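Long-range contacts in peptidoglycan synthetase penicillin-binding protein 3 (Bifidobacterium adolescentis, PDB 4YE5), which probably binds penicillin and, as a member of the transpeptidase family, is thought to cross-link peptidoglycan in the cell wall: residues 297-303 against 350-354; 309-315 against 345-350; 338-342 against 465-471; 354-359 against 395-399. All coordinates share one frame. Residues are numbered along the deposited sequence.

All four contacts lie in the transpeptidase domain, on one side of the chain's centre. Contacts 1 and 2 use the same helix, 344-350: contact 2 its body, packed on the strands of 309-315, and contact 1 its last residue and exit, which meet the end of helix 290-299. They share Ala350, and both are mainly apolar. Contact 4 shares Met354 with contact 1, is the most buried of the four, and yet is the richest in direct hydrogen bonds, with two arginines among its partners. Contact 3 stands apart from contacts 1 and 4 but touches contact 2 through Ile338. It is partly buried and mixes a leucine contact with a His-carboxylate bond and bridging waters.

Contact 1. Residues 297-303 against 350-354; sequences MLQLGLH and AGDKM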
loop_
_atom_site.group_PDB
_atom_site.type_symbol
_atom_site.label_atom_id
_atom_site.label_comp_id
_atom_site.label_asym_id
_atom_site.label_seq_id
_atom_site.Cartn_x
_atom_site.Cartn_y
_atom_site.Cartn_z
HETATM N N MSE A 297 -23.969 17.964 12.716
HETATM C CA MSE A 297 -25.156 18.493 13.384
HETATM C C MSE A 297 -24.924 18.726 14.866
HETATM O O MSE A 297 -25.354 19.740 15.424
HETATM C CB MSE A 297 -26.346 17.547 13.222
HETATM C CG MSE A 297 -26.802 17.397 11.798
HETATM SE SE MSE A 297 -28.184 16.065 11.715
HETATM C CE MSE A 297 -28.246 15.884 9.772
ATOM N N LEU A 298 -24.263 17.769 15.507
ATOM C CA LEU A 298 -23.956 17.892 16.928
ATOM C C LEU A 298 -22.957 19.017 17.144
ATOM O O LEU A 298 -23.163 19.859 17.992
ATOM C CB LEU A 298 -23.389 16.595 17.481
ATOM C CG LEU A 298 -24.343 15.397 17.400
ATOM C CD1 LEU A 298 -23.609 14.164 17.890
ATOM C CD2 LEU A 298 -25.593 15.645 18.245
ATOM N N GLN A 299 -21.876 19.013 16.367
ATOM C CA GLN A 299 -20.829 20.013 16.498
ATOM C C GLN A 299 -21.367 21.441 16.391
ATOM O O GLN A 299 -20.945 22.323 17.144
ATOM C CB GLN A 299 -19.728 19.789 15.465
ATOM C CG GLN A 299 -18.570 20.774 15.569
ATOM C CD GLN A 299 -17.774 20.595 16.854
ATOM O OE1 GLN A 299 -17.661 19.481 17.375
ATOM N NE2 GLN A 299 -17.246 21.700 17.388
ATOM N N LEU A 300 -22.291 21.650 15.455
ATOM C CA LEU A 300 -22.842 22.969 15.170
ATOM C C LEU A 300 -23.930 23.324 16.161
ATOM O O LEU A 300 -24.439 24.446 16.151
ATOM C CB LEU A 300 -23.418 23.007 13.750
ATOM C CG LEU A 300 -22.397 22.901 12.611
ATOM C CD1 LEU A 300 -23.096 22.641 11.270
ATOM C CD2 LEU A 300 -21.549 24.175 12.559
ATOM N N GLY A 301 -24.306 22.357 17.000
ATOM C CA GLY A 301 -25.344 22.578 17.993
ATOM C C GLY A 301 -26.722 22.635 17.354
ATOM O O GLY A 301 -27.653 23.235 17.890
ATOM N N LEU A 302 -26.852 22.014 16.191
ATOM C CA LEU A 302 -28.138 21.988 15.502
ATOM C C LEU A 302 -29.089 21.070 16.228
ATOM O O LEU A 302 -30.274 21.350 16.333
ATOM C CB LEU A 302 -27.971 21.547 14.048
ATOM C CG LEU A 302 -27.225 22.568 13.195
ATOM C CD1 LEU A 302 -27.122 22.079 11.772
ATOM C CD2 LEU A 302 -27.932 23.934 13.269
ATOM N N HIS A 303 -28.557 19.968 16.740
ATOM C CA HIS A 303 -29.342 19.079 17.584
ATOM C C HIS A 303 -28.461 18.527 18.690
ATOM O O HIS A 303 -27.233 18.646 18.630
ATOM C CB HIS A 303 -29.958 17.936 16.757
ATOM C CG HIS A 303 -31.192 18.339 16.007
ATOM N ND1 HIS A 303 -32.382 18.642 16.642
ATOM C CD2 HIS A 303 -31.420 18.517 14.685
ATOM C CE1 HIS A 303 -33.286 18.982 15.742
ATOM N NE2 HIS A 303 -32.730 18.910 14.543
ATOM N N ALA A 350 -33.867 15.923 10.539
ATOM C CA ALA A 350 -32.895 16.453 11.495
ATOM C C ALA A 350 -32.009 17.540 10.887
ATOM O O ALA A 350 -31.637 18.488 11.562
ATOM C CB ALA A 350 -32.018 15.322 12.057
ATOM N N GLY A 351 -31.669 17.393 9.612
ATOM C CA GLY A 351 -30.701 18.278 8.988
ATOM C C GLY A 351 -31.303 19.553 8.437
ATOM O O GLY A 351 -30.619 20.317 7.755
ATOM N N ASP A 352 -32.578 19.780 8.748
ATOM C CA ASP A 352 -33.362 20.884 8.181
ATOM C C ASP A 352 -32.619 22.218 8.161
ATOM O O ASP A 352 -32.619 22.918 7.142
ATOM C CB ASP A 352 -34.690 21.039 8.941
ATOM C CG ASP A 352 -35.553 22.177 8.404
ATOM O OD1 ASP A 352 -35.627 22.356 7.166
ATOM O OD2 ASP A 352 -36.171 22.890 9.225
ATOM N N LYS A 353 -31.982 22.559 9.283
ATOM C CA LYS A 353 -31.359 23.874 9.439
ATOM C C LYS A 353 -29.886 23.891 9.017
ATOM O O LYS A 353 -29.250 24.945 8.986
ATOM C CB LYS A 353 -31.493 24.371 10.884
ATOM C CG LYS A 353 -32.927 24.560 11.373
ATOM C CD LYS A 353 -33.623 25.651 10.595
ATOM C CE LYS A 353 -34.997 25.952 11.170
ATOM N NZ LYS A 353 -35.665 27.022 10.391
HETATM N N MSE A 354 -29.337 22.724 8.708
HETATM C CA MSE A 354 -27.954 22.642 8.253
HETATM C C MSE A 354 -27.830 23.167 6.822
HETATM O O MSE A 354 -28.406 22.590 5.901
HETATM C CB MSE A 354 -27.483 21.189 8.300
HETATM C CG MSE A 354 -25.976 21.028 8.323
HETATM SE SE MSE A 354 -25.491 19.154 8.599
HETATM C CE MSE A 354 -23.606 19.435 8.987
#
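This is an apolar contact between two chain turns, each following a helix, in the transpeptidase domain. Helix 290-299 gives way to a Schellman motif at Gly301, whose phi is positive. Leu302 N bonds back to Met297 O at 2.8 Å, and Gly301 N to Leu298 O at 2.9 Å. Facing it, the chain leaves helix 344-350 at Gly351 and makes a type I turn from Gly351 to Met354, with Met354 N bonded to Gly351 O at 2.9 Å.

Two selenomethionines fill the space between them. Met297, extended, reaches to Ala350 and Gly351. Its SE is 3.9 Å from Ala350 CB, and its CE is 3.5 Å from Gly351 CA. A CB on Gly351 would come tight against this methyl. Met354 reaches back the other way: its SE lies 3.9 Å from Met297 CG, and its CE 4.0 Å from Leu300 CD1. Leu302 closes over the turn, with CD1 3.6 Å from Met354 CB. Phe362 of helix 356-365 also packs on Met354 and Leu300.

His303 ends the contact. Its CD2 is 3.1 Å from Ala350 O, which lies at the ring edge. ND1 is hydrogen-bonded to Asp307, and the ring meets Phe309 edge-to-face. The two turns are therefore joined mainly by the fit of flexible, apolar side chains, while the backbone bonds that shape each turn stay within it.

Contact 2. Residues 309-315 against 345-350; sequences FTVPNTV and VGMVIA
Val345, Ile349 and Val315 make about half of this contact, a helix-on-strand packing within the transpeptidase domain. Helix 344-350 packs against a strand-loop-strand segment. Strand 309-311 runs at 135° to helix 345-350, with the axes 8.8 Å apart at closest. Pro312 and Asn313 turn the chain into strand 314-315. Val311 sits opposite Gly346 (CA atoms 5.7 Å apart) and Thr314 opposite Val345 (6.2 Å).

Val345, chi1 t, points into the bend. Its CG1 lies 3.4 Å from Pro312 O, 3.8 Å from Val315 CG1 and 3.9 Å from Val311 CG1. Val315, chi1 p, also reaches Val348, CG1 to CG1 3.9 Å. Ile349, rotamer mt, sets CD1 3.8 Å from Pro312 CD and CG2 4.1 Å from Phe309 CD2. Phe309 CZ is 3.9 Å from Ala350 CB. Val311 CG1 rests 3.5 Å from Gly346 N.

The strands bond instead to their antiparallel partners, Phe309 to Trp333 and Val315 to Tyr322. Branched apolar side chains thus join helix and strands by van der Waals and hydrophobic packing.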
loop_
_atom_site.group_PDB
_atom_site.type_symbol
_atom_site.label_atom_id
_atom_site.label_comp_id
_atom_site.label_asym_id
_atom_site.label_seq_id
_atom_site.Cartn_x
_atom_site.Cartn_y
_atom_site.Cartn_z
ATOM N N PHE A 309 -37.482 12.748 17.798
ATOM C CA PHE A 309 -38.147 12.988 16.526
ATOM C C PHE A 309 -39.305 12.015 16.312
ATOM O O PHE A 309 -39.304 10.890 16.827
ATOM C CB PHE A 309 -37.156 12.852 15.355
ATOM C CG PHE A 309 -36.009 13.841 15.392
ATOM C CD1 PHE A 309 -34.857 13.565 16.121
ATOM C CD2 PHE A 309 -36.072 15.031 14.670
ATOM C CE1 PHE A 309 -33.791 14.468 16.146
ATOM C CE2 PHE A 309 -35.008 15.937 14.680
ATOM C CZ PHE A 309 -33.865 15.653 15.419
ATOM N N THR A 310 -40.290 12.467 15.543
ATOM C CA THR A 310 -41.291 11.582 14.967
ATOM C C THR A 310 -40.944 11.401 13.502
ATOM O O THR A 310 -40.966 12.353 12.724
ATOM C CB THR A 310 -42.705 12.177 15.085
ATOM O OG1 THR A 310 -43.005 12.396 16.468
ATOM C CG2 THR A 310 -43.739 11.224 14.487
ATOM N N VAL A 311 -40.609 10.178 13.125
ATOM C CA VAL A 311 -40.049 9.930 11.807
ATOM C C VAL A 311 -41.003 9.060 11.006
ATOM O O VAL A 311 -41.105 7.865 11.257
ATOM C CB VAL A 311 -38.654 9.240 11.917
ATOM C CG1 VAL A 311 -37.959 9.205 10.568
ATOM C CG2 VAL A 311 -37.787 9.965 12.927
ATOM N N PRO A 312 -41.716 9.668 10.048
ATOM C CA PRO A 312 -42.666 8.947 9.193
ATOM C C PRO A 312 -41.879 8.165 8.162
ATOM O O PRO A 312 -40.660 8.347 8.098
ATOM C CB PRO A 312 -43.464 10.078 8.534
ATOM C CG PRO A 312 -42.502 11.208 8.457
ATOM C CD PRO A 312 -41.589 11.086 9.668
ATOM N N ASN A 313 -42.504 7.303 7.369
ATOM C CA ASN A 313 -41.668 6.529 6.451
ATOM C C ASN A 313 -41.358 7.253 5.146
ATOM O O ASN A 313 -40.555 6.791 4.351
ATOM C CB ASN A 313 -42.199 5.112 6.208
ATOM C CG ASN A 313 -43.140 5.031 5.032
ATOM O OD1 ASN A 313 -42.881 4.315 4.074
ATOM N ND2 ASN A 313 -44.236 5.772 5.095
ATOM N N THR A 314 -41.992 8.395 4.920
ATOM C CA THR A 314 -41.561 9.247 3.823
ATOM C C THR A 314 -41.611 10.687 4.265
ATOM O O THR A 314 -42.325 11.024 5.193
ATOM C CB THR A 314 -42.453 9.122 2.573
ATOM O OG1 THR A 314 -43.699 9.793 2.814
ATOM C CG2 THR A 314 -42.692 7.662 2.209
ATOM N N VAL A 315 -40.845 11.535 3.595
ATOM C CA VAL A 315 -41.001 12.966 3.779
ATOM C C VAL A 315 -40.772 13.667 2.448
ATOM O O VAL A 315 -39.937 13.249 1.645
ATOM C CB VAL A 315 -40.076 13.528 4.889
ATOM C CG1 VAL A 315 -38.621 13.456 4.478
ATOM C CG2 VAL A 315 -40.472 14.967 5.238
ATOM N N VAL A 345 -34.901 9.362 6.093
ATOM C CA VAL A 345 -35.969 10.315 6.338
ATOM C C VAL A 345 -35.642 11.109 7.606
ATOM O O VAL A 345 -35.705 12.333 7.609
ATOM C CB VAL A 345 -37.347 9.626 6.444
ATOM C CG1 VAL A 345 -38.405 10.615 6.937
ATOM C CG2 VAL A 345 -37.756 9.021 5.082
ATOM N N GLY A 346 -35.249 10.412 8.667
ATOM C CA GLY A 346 -34.816 11.082 9.885
ATOM C C GLY A 346 -33.685 12.082 9.663
ATOM O O GLY A 346 -33.683 13.163 10.254
HETATM N N MSE A 347 -32.734 11.730 8.805
HETATM C CA MSE A 347 -31.600 12.609 8.526
HETATM C C MSE A 347 -32.059 13.880 7.818
HETATM O O MSE A 347 -31.589 14.976 8.108
HETATM C CB MSE A 347 -30.541 11.901 7.673
HETATM C CG MSE A 347 -29.762 10.797 8.385
HETATM SE SE MSE A 347 -28.784 11.454 9.936
HETATM C CE MSE A 347 -27.294 12.384 9.087
ATOM N N VAL A 348 -32.971 13.725 6.870
ATOM C CA VAL A 348 -33.538 14.887 6.180
ATOM C C VAL A 348 -34.264 15.814 7.143
ATOM O O VAL A 348 -34.085 17.032 7.100
ATOM C CB VAL A 348 -34.481 14.450 5.051
ATOM C CG1 VAL A 348 -35.339 15.633 4.554
ATOM C CG2 VAL A 348 -33.662 13.803 3.930
ATOM N N ILE A 349 -35.080 15.239 8.016
ATOM C CA ILE A 349 -35.772 16.037 9.016
ATOM C C ILE A 349 -34.787 16.706 9.979
ATOM O O ILE A 349 -34.851 17.914 10.193
ATOM C CB ILE A 349 -36.792 15.198 9.811
ATOM C CG1 ILE A 349 -37.889 14.698 8.868
ATOM C CG2 ILE A 349 -37.397 16.043 10.949
ATOM C CD1 ILE A 349 -38.902 13.778 9.507
ATOM N N ALA A 350 -33.867 15.923 10.539
ATOM C CA ALA A 350 -32.895 16.453 11.495
ATOM C C ALA A 350 -32.009 17.540 10.887
ATOM O O ALA A 350 -31.637 18.488 11.562
ATOM C CB ALA A 350 -32.018 15.322 12.057
#

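Contact 3. Residues 338-342 against 465-471; sequences ILEQS and MESSAEH
A histidine and a glutamate pair beside two bridging waters. His471 ND1 donates to Glu340 OE2 at 3.0 Å. Water 2 donates to Glu340 OE2 and Ser467 O, both at 2.8 Å. Water 1 donates to Glu340 O at 2.8 Å and Ser468 O at 3.0 Å.

Two helix ends, 338-340 and 465-470, meet. A Schellman motif follows the first, with positive phi at Ser342 and Ser342 N bonded to Leu339 O at 3.0 Å. The backbones come close: Glu340 CA is 4.1 Å from Ser468 CA and 3.3 Å from Ser468 OG, which bonds to Ala464 O. Glu340 has chi1 t and chi2 -137°, between wells. His471 has chi1 t, and Glu340 O lies over one ring face. Leu339, rotamer tp, puts CD2 3.6 Å from Ser468 OG and 4.0 Å from Met465 CG.

Leu339 also packs on helix 290-299, whose Lys290 belongs with Ser287 to a probable SxxK motif. Leu339 O accepts from Lys486 of strand 484-492, so helices 335-340 and 455-470 meet beside the likely active site.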
loop_
_atom_site.group_PDB
_atom_site.type_symbol
_atom_site.label_atom_id
_atom_site.label_comp_id
_atom_site.label_asym_id
_atom_site.label_seq_id
_atom_site.Cartn_x
_atom_site.Cartn_y
_atom_site.Cartn_z
ATOM N N ILE A 338 -32.057 7.495 14.833
ATOM C CA ILE A 338 -32.042 7.732 13.385
ATOM C C ILE A 338 -30.779 7.115 12.754
ATOM O O ILE A 338 -30.830 6.530 11.653
ATOM C CB ILE A 338 -32.179 9.247 13.053
ATOM C CG1 ILE A 338 -33.646 9.681 13.237
ATOM C CG2 ILE A 338 -31.688 9.551 11.628
ATOM C CD1 ILE A 338 -33.856 11.182 13.445
ATOM N N LEU A 339 -29.655 7.234 13.456
ATOM C CA LEU A 339 -28.406 6.611 13.018
ATOM C C LEU A 339 -28.539 5.082 13.056
ATOM O O LEU A 339 -28.264 4.385 12.074
ATOM C CB LEU A 339 -27.220 7.025 13.918
ATOM C CG LEU A 339 -25.885 6.418 13.453
ATOM C CD1 LEU A 339 -25.454 6.988 12.066
ATOM C CD2 LEU A 339 -24.738 6.513 14.489
ATOM N N GLU A 340 -28.956 4.578 14.212
ATOM C CA GLU A 340 -29.079 3.146 14.446
ATOM C C GLU A 340 -30.025 2.470 13.439
ATOM O O GLU A 340 -29.789 1.338 12.987
ATOM C CB GLU A 340 -29.595 2.908 15.866
ATOM C CG GLU A 340 -29.833 1.458 16.181
ATOM C CD GLU A 340 -31.134 1.229 16.922
ATOM O OE1 GLU A 340 -31.901 2.206 17.119
ATOM O OE2 GLU A 340 -31.388 0.066 17.301
ATOM N N GLN A 341 -31.088 3.175 13.080
ATOM C CA GLN A 341 -32.090 2.625 12.167
ATOM C C GLN A 341 -31.812 2.976 10.709
ATOM O O GLN A 341 -32.607 2.652 9.839
ATOM C CB GLN A 341 -33.479 3.120 12.563
ATOM C CG GLN A 341 -33.863 2.730 14.003
ATOM C CD GLN A 341 -34.461 1.333 14.079
ATOM O OE1 GLN A 341 -34.619 0.660 13.060
ATOM N NE2 GLN A 341 -34.802 0.898 15.283
ATOM N N SER A 342 -30.684 3.631 10.442
ATOM C CA SER A 342 -30.334 4.010 9.075
ATOM C C SER A 342 -31.455 4.813 8.390
ATOM O O SER A 342 -31.741 4.613 7.222
ATOM C CB SER A 342 -30.004 2.767 8.229
ATOM O OG SER A 342 -28.985 1.983 8.843
HETATM N N MSE A 465 -22.938 4.837 17.659
HETATM C CA MSE A 465 -22.427 3.744 16.824
HETATM C C MSE A 465 -22.424 2.397 17.551
HETATM O O MSE A 465 -22.610 1.343 16.937
HETATM C CB MSE A 465 -21.027 4.042 16.255
HETATM C CG MSE A 465 -21.001 5.178 15.240
HETATM SE SE MSE A 465 -19.220 5.410 14.508
HETATM C CE MSE A 465 -19.088 3.689 13.545
ATOM N N GLU A 466 -22.215 2.429 18.858
ATOM C CA GLU A 466 -22.313 1.211 19.630
ATOM C C GLU A 466 -23.772 0.721 19.655
ATOM O O GLU A 466 -24.032 -0.484 19.544
ATOM C CB GLU A 466 -21.736 1.389 21.050
ATOM C CG GLU A 466 -22.003 0.181 21.937
ATOM C CD GLU A 466 -21.038 0.044 23.112
ATOM O OE1 GLU A 466 -20.289 1.000 23.406
ATOM O OE2 GLU A 466 -21.039 -1.036 23.740
ATOM N N SER A 467 -24.726 1.648 19.776
ATOM C CA SER A 467 -26.137 1.267 19.646
ATOM C C SER A 467 -26.405 0.735 18.231
ATOM O O SER A 467 -27.144 -0.236 18.054
ATOM C CB SER A 467 -27.078 2.439 19.972
ATOM O OG SER A 467 -26.951 2.809 21.334
ATOM N N SER A 468 -25.782 1.346 17.227
ATOM C CA SER A 468 -25.935 0.863 15.845
ATOM C C SER A 468 -25.399 -0.580 15.689
ATOM O O SER A 468 -26.014 -1.385 15.009
ATOM C CB SER A 468 -25.241 1.808 14.833
ATOM O OG SER A 468 -25.786 3.138 14.910
ATOM N N ALA A 469 -24.265 -0.899 16.320
ATOM C CA ALA A 469 -23.714 -2.272 16.283
ATOM C C ALA A 469 -24.647 -3.277 16.978
ATOM O O ALA A 469 -24.887 -4.380 16.484
ATOM C CB ALA A 469 -22.329 -2.325 16.948
ATOM N N GLU A 470 -25.163 -2.897 18.133
ATOM C CA GLU A 470 -26.063 -3.778 18.874
ATOM C C GLU A 470 -27.329 -4.100 18.082
ATOM O O GLU A 470 -27.938 -5.145 18.275
ATOM C CB GLU A 470 -26.433 -3.162 20.221
ATOM C CG GLU A 470 -25.273 -3.124 21.193
ATOM C CD GLU A 470 -25.694 -2.603 22.552
ATOM O OE1 GLU A 470 -26.883 -2.243 22.693
ATOM O OE2 GLU A 470 -24.839 -2.544 23.468
ATOM N N HIS A 471 -27.717 -3.205 17.185
ATOM C CA HIS A 471 -28.853 -3.463 16.299
ATOM C C HIS A 471 -28.689 -4.775 15.491
ATOM O O HIS A 471 -29.679 -5.406 15.127
ATOM C CB HIS A 471 -29.060 -2.262 15.363
ATOM C CG HIS A 471 -30.339 -2.313 14.591
ATOM N ND1 HIS A 471 -31.548 -1.929 15.131
ATOM C CD2 HIS A 471 -30.600 -2.708 13.321
ATOM C CE1 HIS A 471 -32.499 -2.078 14.224
ATOM N NE2 HIS A 471 -31.952 -2.547 13.117
HETATM O O HOH W 1 -27.320 0.046 12.705
HETATM O O HOH W 2 -29.582 -0.772 19.236
#

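Contact 4. Residues 354-359 against 395-399; sequences MTNEQR and RNTVL
The guanidinium groups of Arg359 and Arg395 lie face to face where helix 356-365 starts against helix 394-397, like charges 3.6 Å apart from Arg359 NH2 to Arg395 NH1. Residues 356-359 and 395-397 are helical. Thr355 is the N-cap and forms a capping box with Gln358: Gln358 N donates to Thr355 OG1 at 3.2 Å, and Thr355 N to Gln358 OE1 at 2.9 Å. Asn356 lies nearest Arg395 (CA atoms 6.5 Å apart), and Arg359 nearest Leu399 (7.4 Å).

Arg359 (m, t, t) donates from NH1 to Arg395 O at 2.7 Å and Asn396 OD1 at 3.0 Å, and from NE to Met354 O at 2.8 Å. NH2 gives weak bonds to Met354 O at 3.2 Å and to Gly351 O, and a bond to water 4 at 2.7 Å. That water donates to Asn396 OD1 at 3.0 Å. Asn396 ND2 is bonded to Tyr322 OH.

Arg395 (p, t, m) turns back toward Asn356. Its NE donates to Asn356 OD1 at 2.7 Å, and its NH1 weakly to the same OD1 at 3.2 Å. NH1 also donates to water 3 at 2.8 Å, which donates to Met354 O at 3.1 Å.

Leu399 CD1 covers the face of the Arg359 guanidinium opposite Arg395 NH1, 3.6 Å from Arg359 NH1. The close like charges are consistent with carbonyl, amide and water oxygens accepting hydrogen bonds from their N-H groups.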
loop_
_atom_site.group_PDB
_atom_site.type_symbol
_atom_site.label_atom_id
_atom_site.label_comp_id
_atom_site.label_asym_id
_atom_site.label_seq_id
_atom_site.Cartn_x
_atom_site.Cartn_y
_atom_site.Cartn_z
HETATM N N MSE A 354 -29.337 22.724 8.708
HETATM C CA MSE A 354 -27.954 22.642 8.253
HETATM C C MSE A 354 -27.830 23.167 6.822
HETATM O O MSE A 354 -28.406 22.590 5.901
HETATM C CB MSE A 354 -27.483 21.189 8.300
HETATM C CG MSE A 354 -25.976 21.028 8.323
HETATM SE SE MSE A 354 -25.491 19.154 8.599
HETATM C CE MSE A 354 -23.606 19.435 8.987
ATOM N N THR A 355 -27.072 24.245 6.633
ATOM C CA THR A 355 -26.931 24.848 5.310
ATOM C C THR A 355 -26.075 23.978 4.418
ATOM O O THR A 355 -25.294 23.170 4.915
ATOM C CB THR A 355 -26.274 26.250 5.364
ATOM O OG1 THR A 355 -24.893 26.125 5.734
ATOM C CG2 THR A 355 -27.010 27.195 6.347
ATOM N N ASN A 356 -26.236 24.147 3.103
ATOM C CA ASN A 356 -25.388 23.491 2.104
ATOM C C ASN A 356 -23.901 23.596 2.452
ATOM O O ASN A 356 -23.162 22.615 2.379
ATOM C CB ASN A 356 -25.606 24.125 0.720
ATOM C CG ASN A 356 -26.838 23.585 0.001
ATOM O OD1 ASN A 356 -27.617 22.821 0.561
ATOM N ND2 ASN A 356 -27.009 23.987 -1.258
ATOM N N GLU A 357 -23.467 24.791 2.835
ATOM C CA GLU A 357 -22.060 25.009 3.139
ATOM C C GLU A 357 -21.611 24.176 4.337
ATOM O O GLU A 357 -20.530 23.596 4.322
ATOM C CB GLU A 357 -21.769 26.495 3.386
ATOM C CG GLU A 357 -20.292 26.777 3.644
ATOM C CD GLU A 357 -20.014 28.219 4.023
ATOM O OE1 GLU A 357 -20.983 29.004 4.123
ATOM O OE2 GLU A 357 -18.827 28.564 4.223
ATOM N N GLN A 358 -22.447 24.121 5.369
ATOM C CA GLN A 358 -22.149 23.314 6.546
ATOM C C GLN A 358 -22.103 21.831 6.198
ATOM O O GLN A 358 -21.205 21.113 6.641
ATOM C CB GLN A 358 -23.187 23.562 7.639
ATOM C CG GLN A 358 -23.088 24.938 8.231
ATOM C CD GLN A 358 -24.277 25.266 9.089
ATOM O OE1 GLN A 358 -25.369 24.741 8.881
ATOM N NE2 GLN A 358 -24.075 26.140 10.068
ATOM N N ARG A 359 -23.064 21.374 5.395
ATOM C CA ARG A 359 -23.060 19.977 4.951
ATOM C C ARG A 359 -21.751 19.639 4.248
ATOM O O ARG A 359 -21.083 18.678 4.618
ATOM C CB ARG A 359 -24.272 19.666 4.053
ATOM C CG ARG A 359 -25.604 19.859 4.765
ATOM C CD ARG A 359 -26.822 19.823 3.816
ATOM N NE ARG A 359 -28.038 20.217 4.536
ATOM C CZ ARG A 359 -29.251 19.719 4.308
ATOM N NH1 ARG A 359 -29.427 18.806 3.363
ATOM N NH2 ARG A 359 -30.289 20.130 5.032
ATOM N N ARG A 395 -28.498 17.835 -2.329
ATOM C CA ARG A 395 -28.151 18.531 -1.085
ATOM C C ARG A 395 -28.639 17.719 0.115
ATOM O O ARG A 395 -28.108 17.850 1.216
ATOM C CB ARG A 395 -28.743 19.952 -1.047
ATOM C CG ARG A 395 -30.250 19.987 -0.822
ATOM C CD ARG A 395 -30.783 21.407 -0.673
ATOM N NE ARG A 395 -30.192 22.126 0.458
ATOM C CZ ARG A 395 -30.721 22.178 1.677
ATOM N NH1 ARG A 395 -30.112 22.865 2.639
ATOM N NH2 ARG A 395 -31.859 21.546 1.939
ATOM N N ASN A 396 -29.640 16.868 -0.108
ATOM C CA ASN A 396 -30.175 16.005 0.952
ATOM C C ASN A 396 -29.594 14.593 0.990
ATOM O O ASN A 396 -29.287 14.057 2.067
ATOM C CB ASN A 396 -31.703 15.958 0.865
ATOM C CG ASN A 396 -32.344 17.179 1.476
ATOM O OD1 ASN A 396 -32.005 17.564 2.599
ATOM N ND2 ASN A 396 -33.255 17.820 0.737
ATOM N N THR A 397 -29.423 13.985 -0.180
ATOM C CA THR A 397 -28.822 12.648 -0.252
ATOM C C THR A 397 -27.394 12.642 0.306
ATOM O O THR A 397 -26.909 11.619 0.792
ATOM C CB THR A 397 -28.801 12.092 -1.698
ATOM O OG1 THR A 397 -27.995 12.936 -2.523
ATOM C CG2 THR A 397 -30.223 12.026 -2.288
ATOM N N VAL A 398 -26.725 13.789 0.260
ATOM C CA VAL A 398 -25.366 13.876 0.804
ATOM C C VAL A 398 -25.372 13.594 2.319
ATOM O O VAL A 398 -24.360 13.175 2.886
ATOM C CB VAL A 398 -24.719 15.254 0.497
ATOM C CG1 VAL A 398 -25.109 16.287 1.536
ATOM C CG2 VAL A 398 -23.206 15.132 0.426
ATOM N N LEU A 399 -26.521 13.806 2.962
ATOM C CA LEU A 399 -26.667 13.539 4.397
ATOM C C LEU A 399 -26.585 12.057 4.695
ATOM O O LEU A 399 -26.209 11.666 5.798
ATOM C CB LEU A 399 -28.010 14.057 4.928
ATOM C CG LEU A 399 -28.288 15.559 4.851
ATOM C CD1 LEU A 399 -29.679 15.850 5.426
ATOM C CD2 LEU A 399 -27.194 16.364 5.588
HETATM O O HOH W 3 -30.941 24.067 5.050
HETATM O O HOH W 4 -32.692 18.840 5.183
#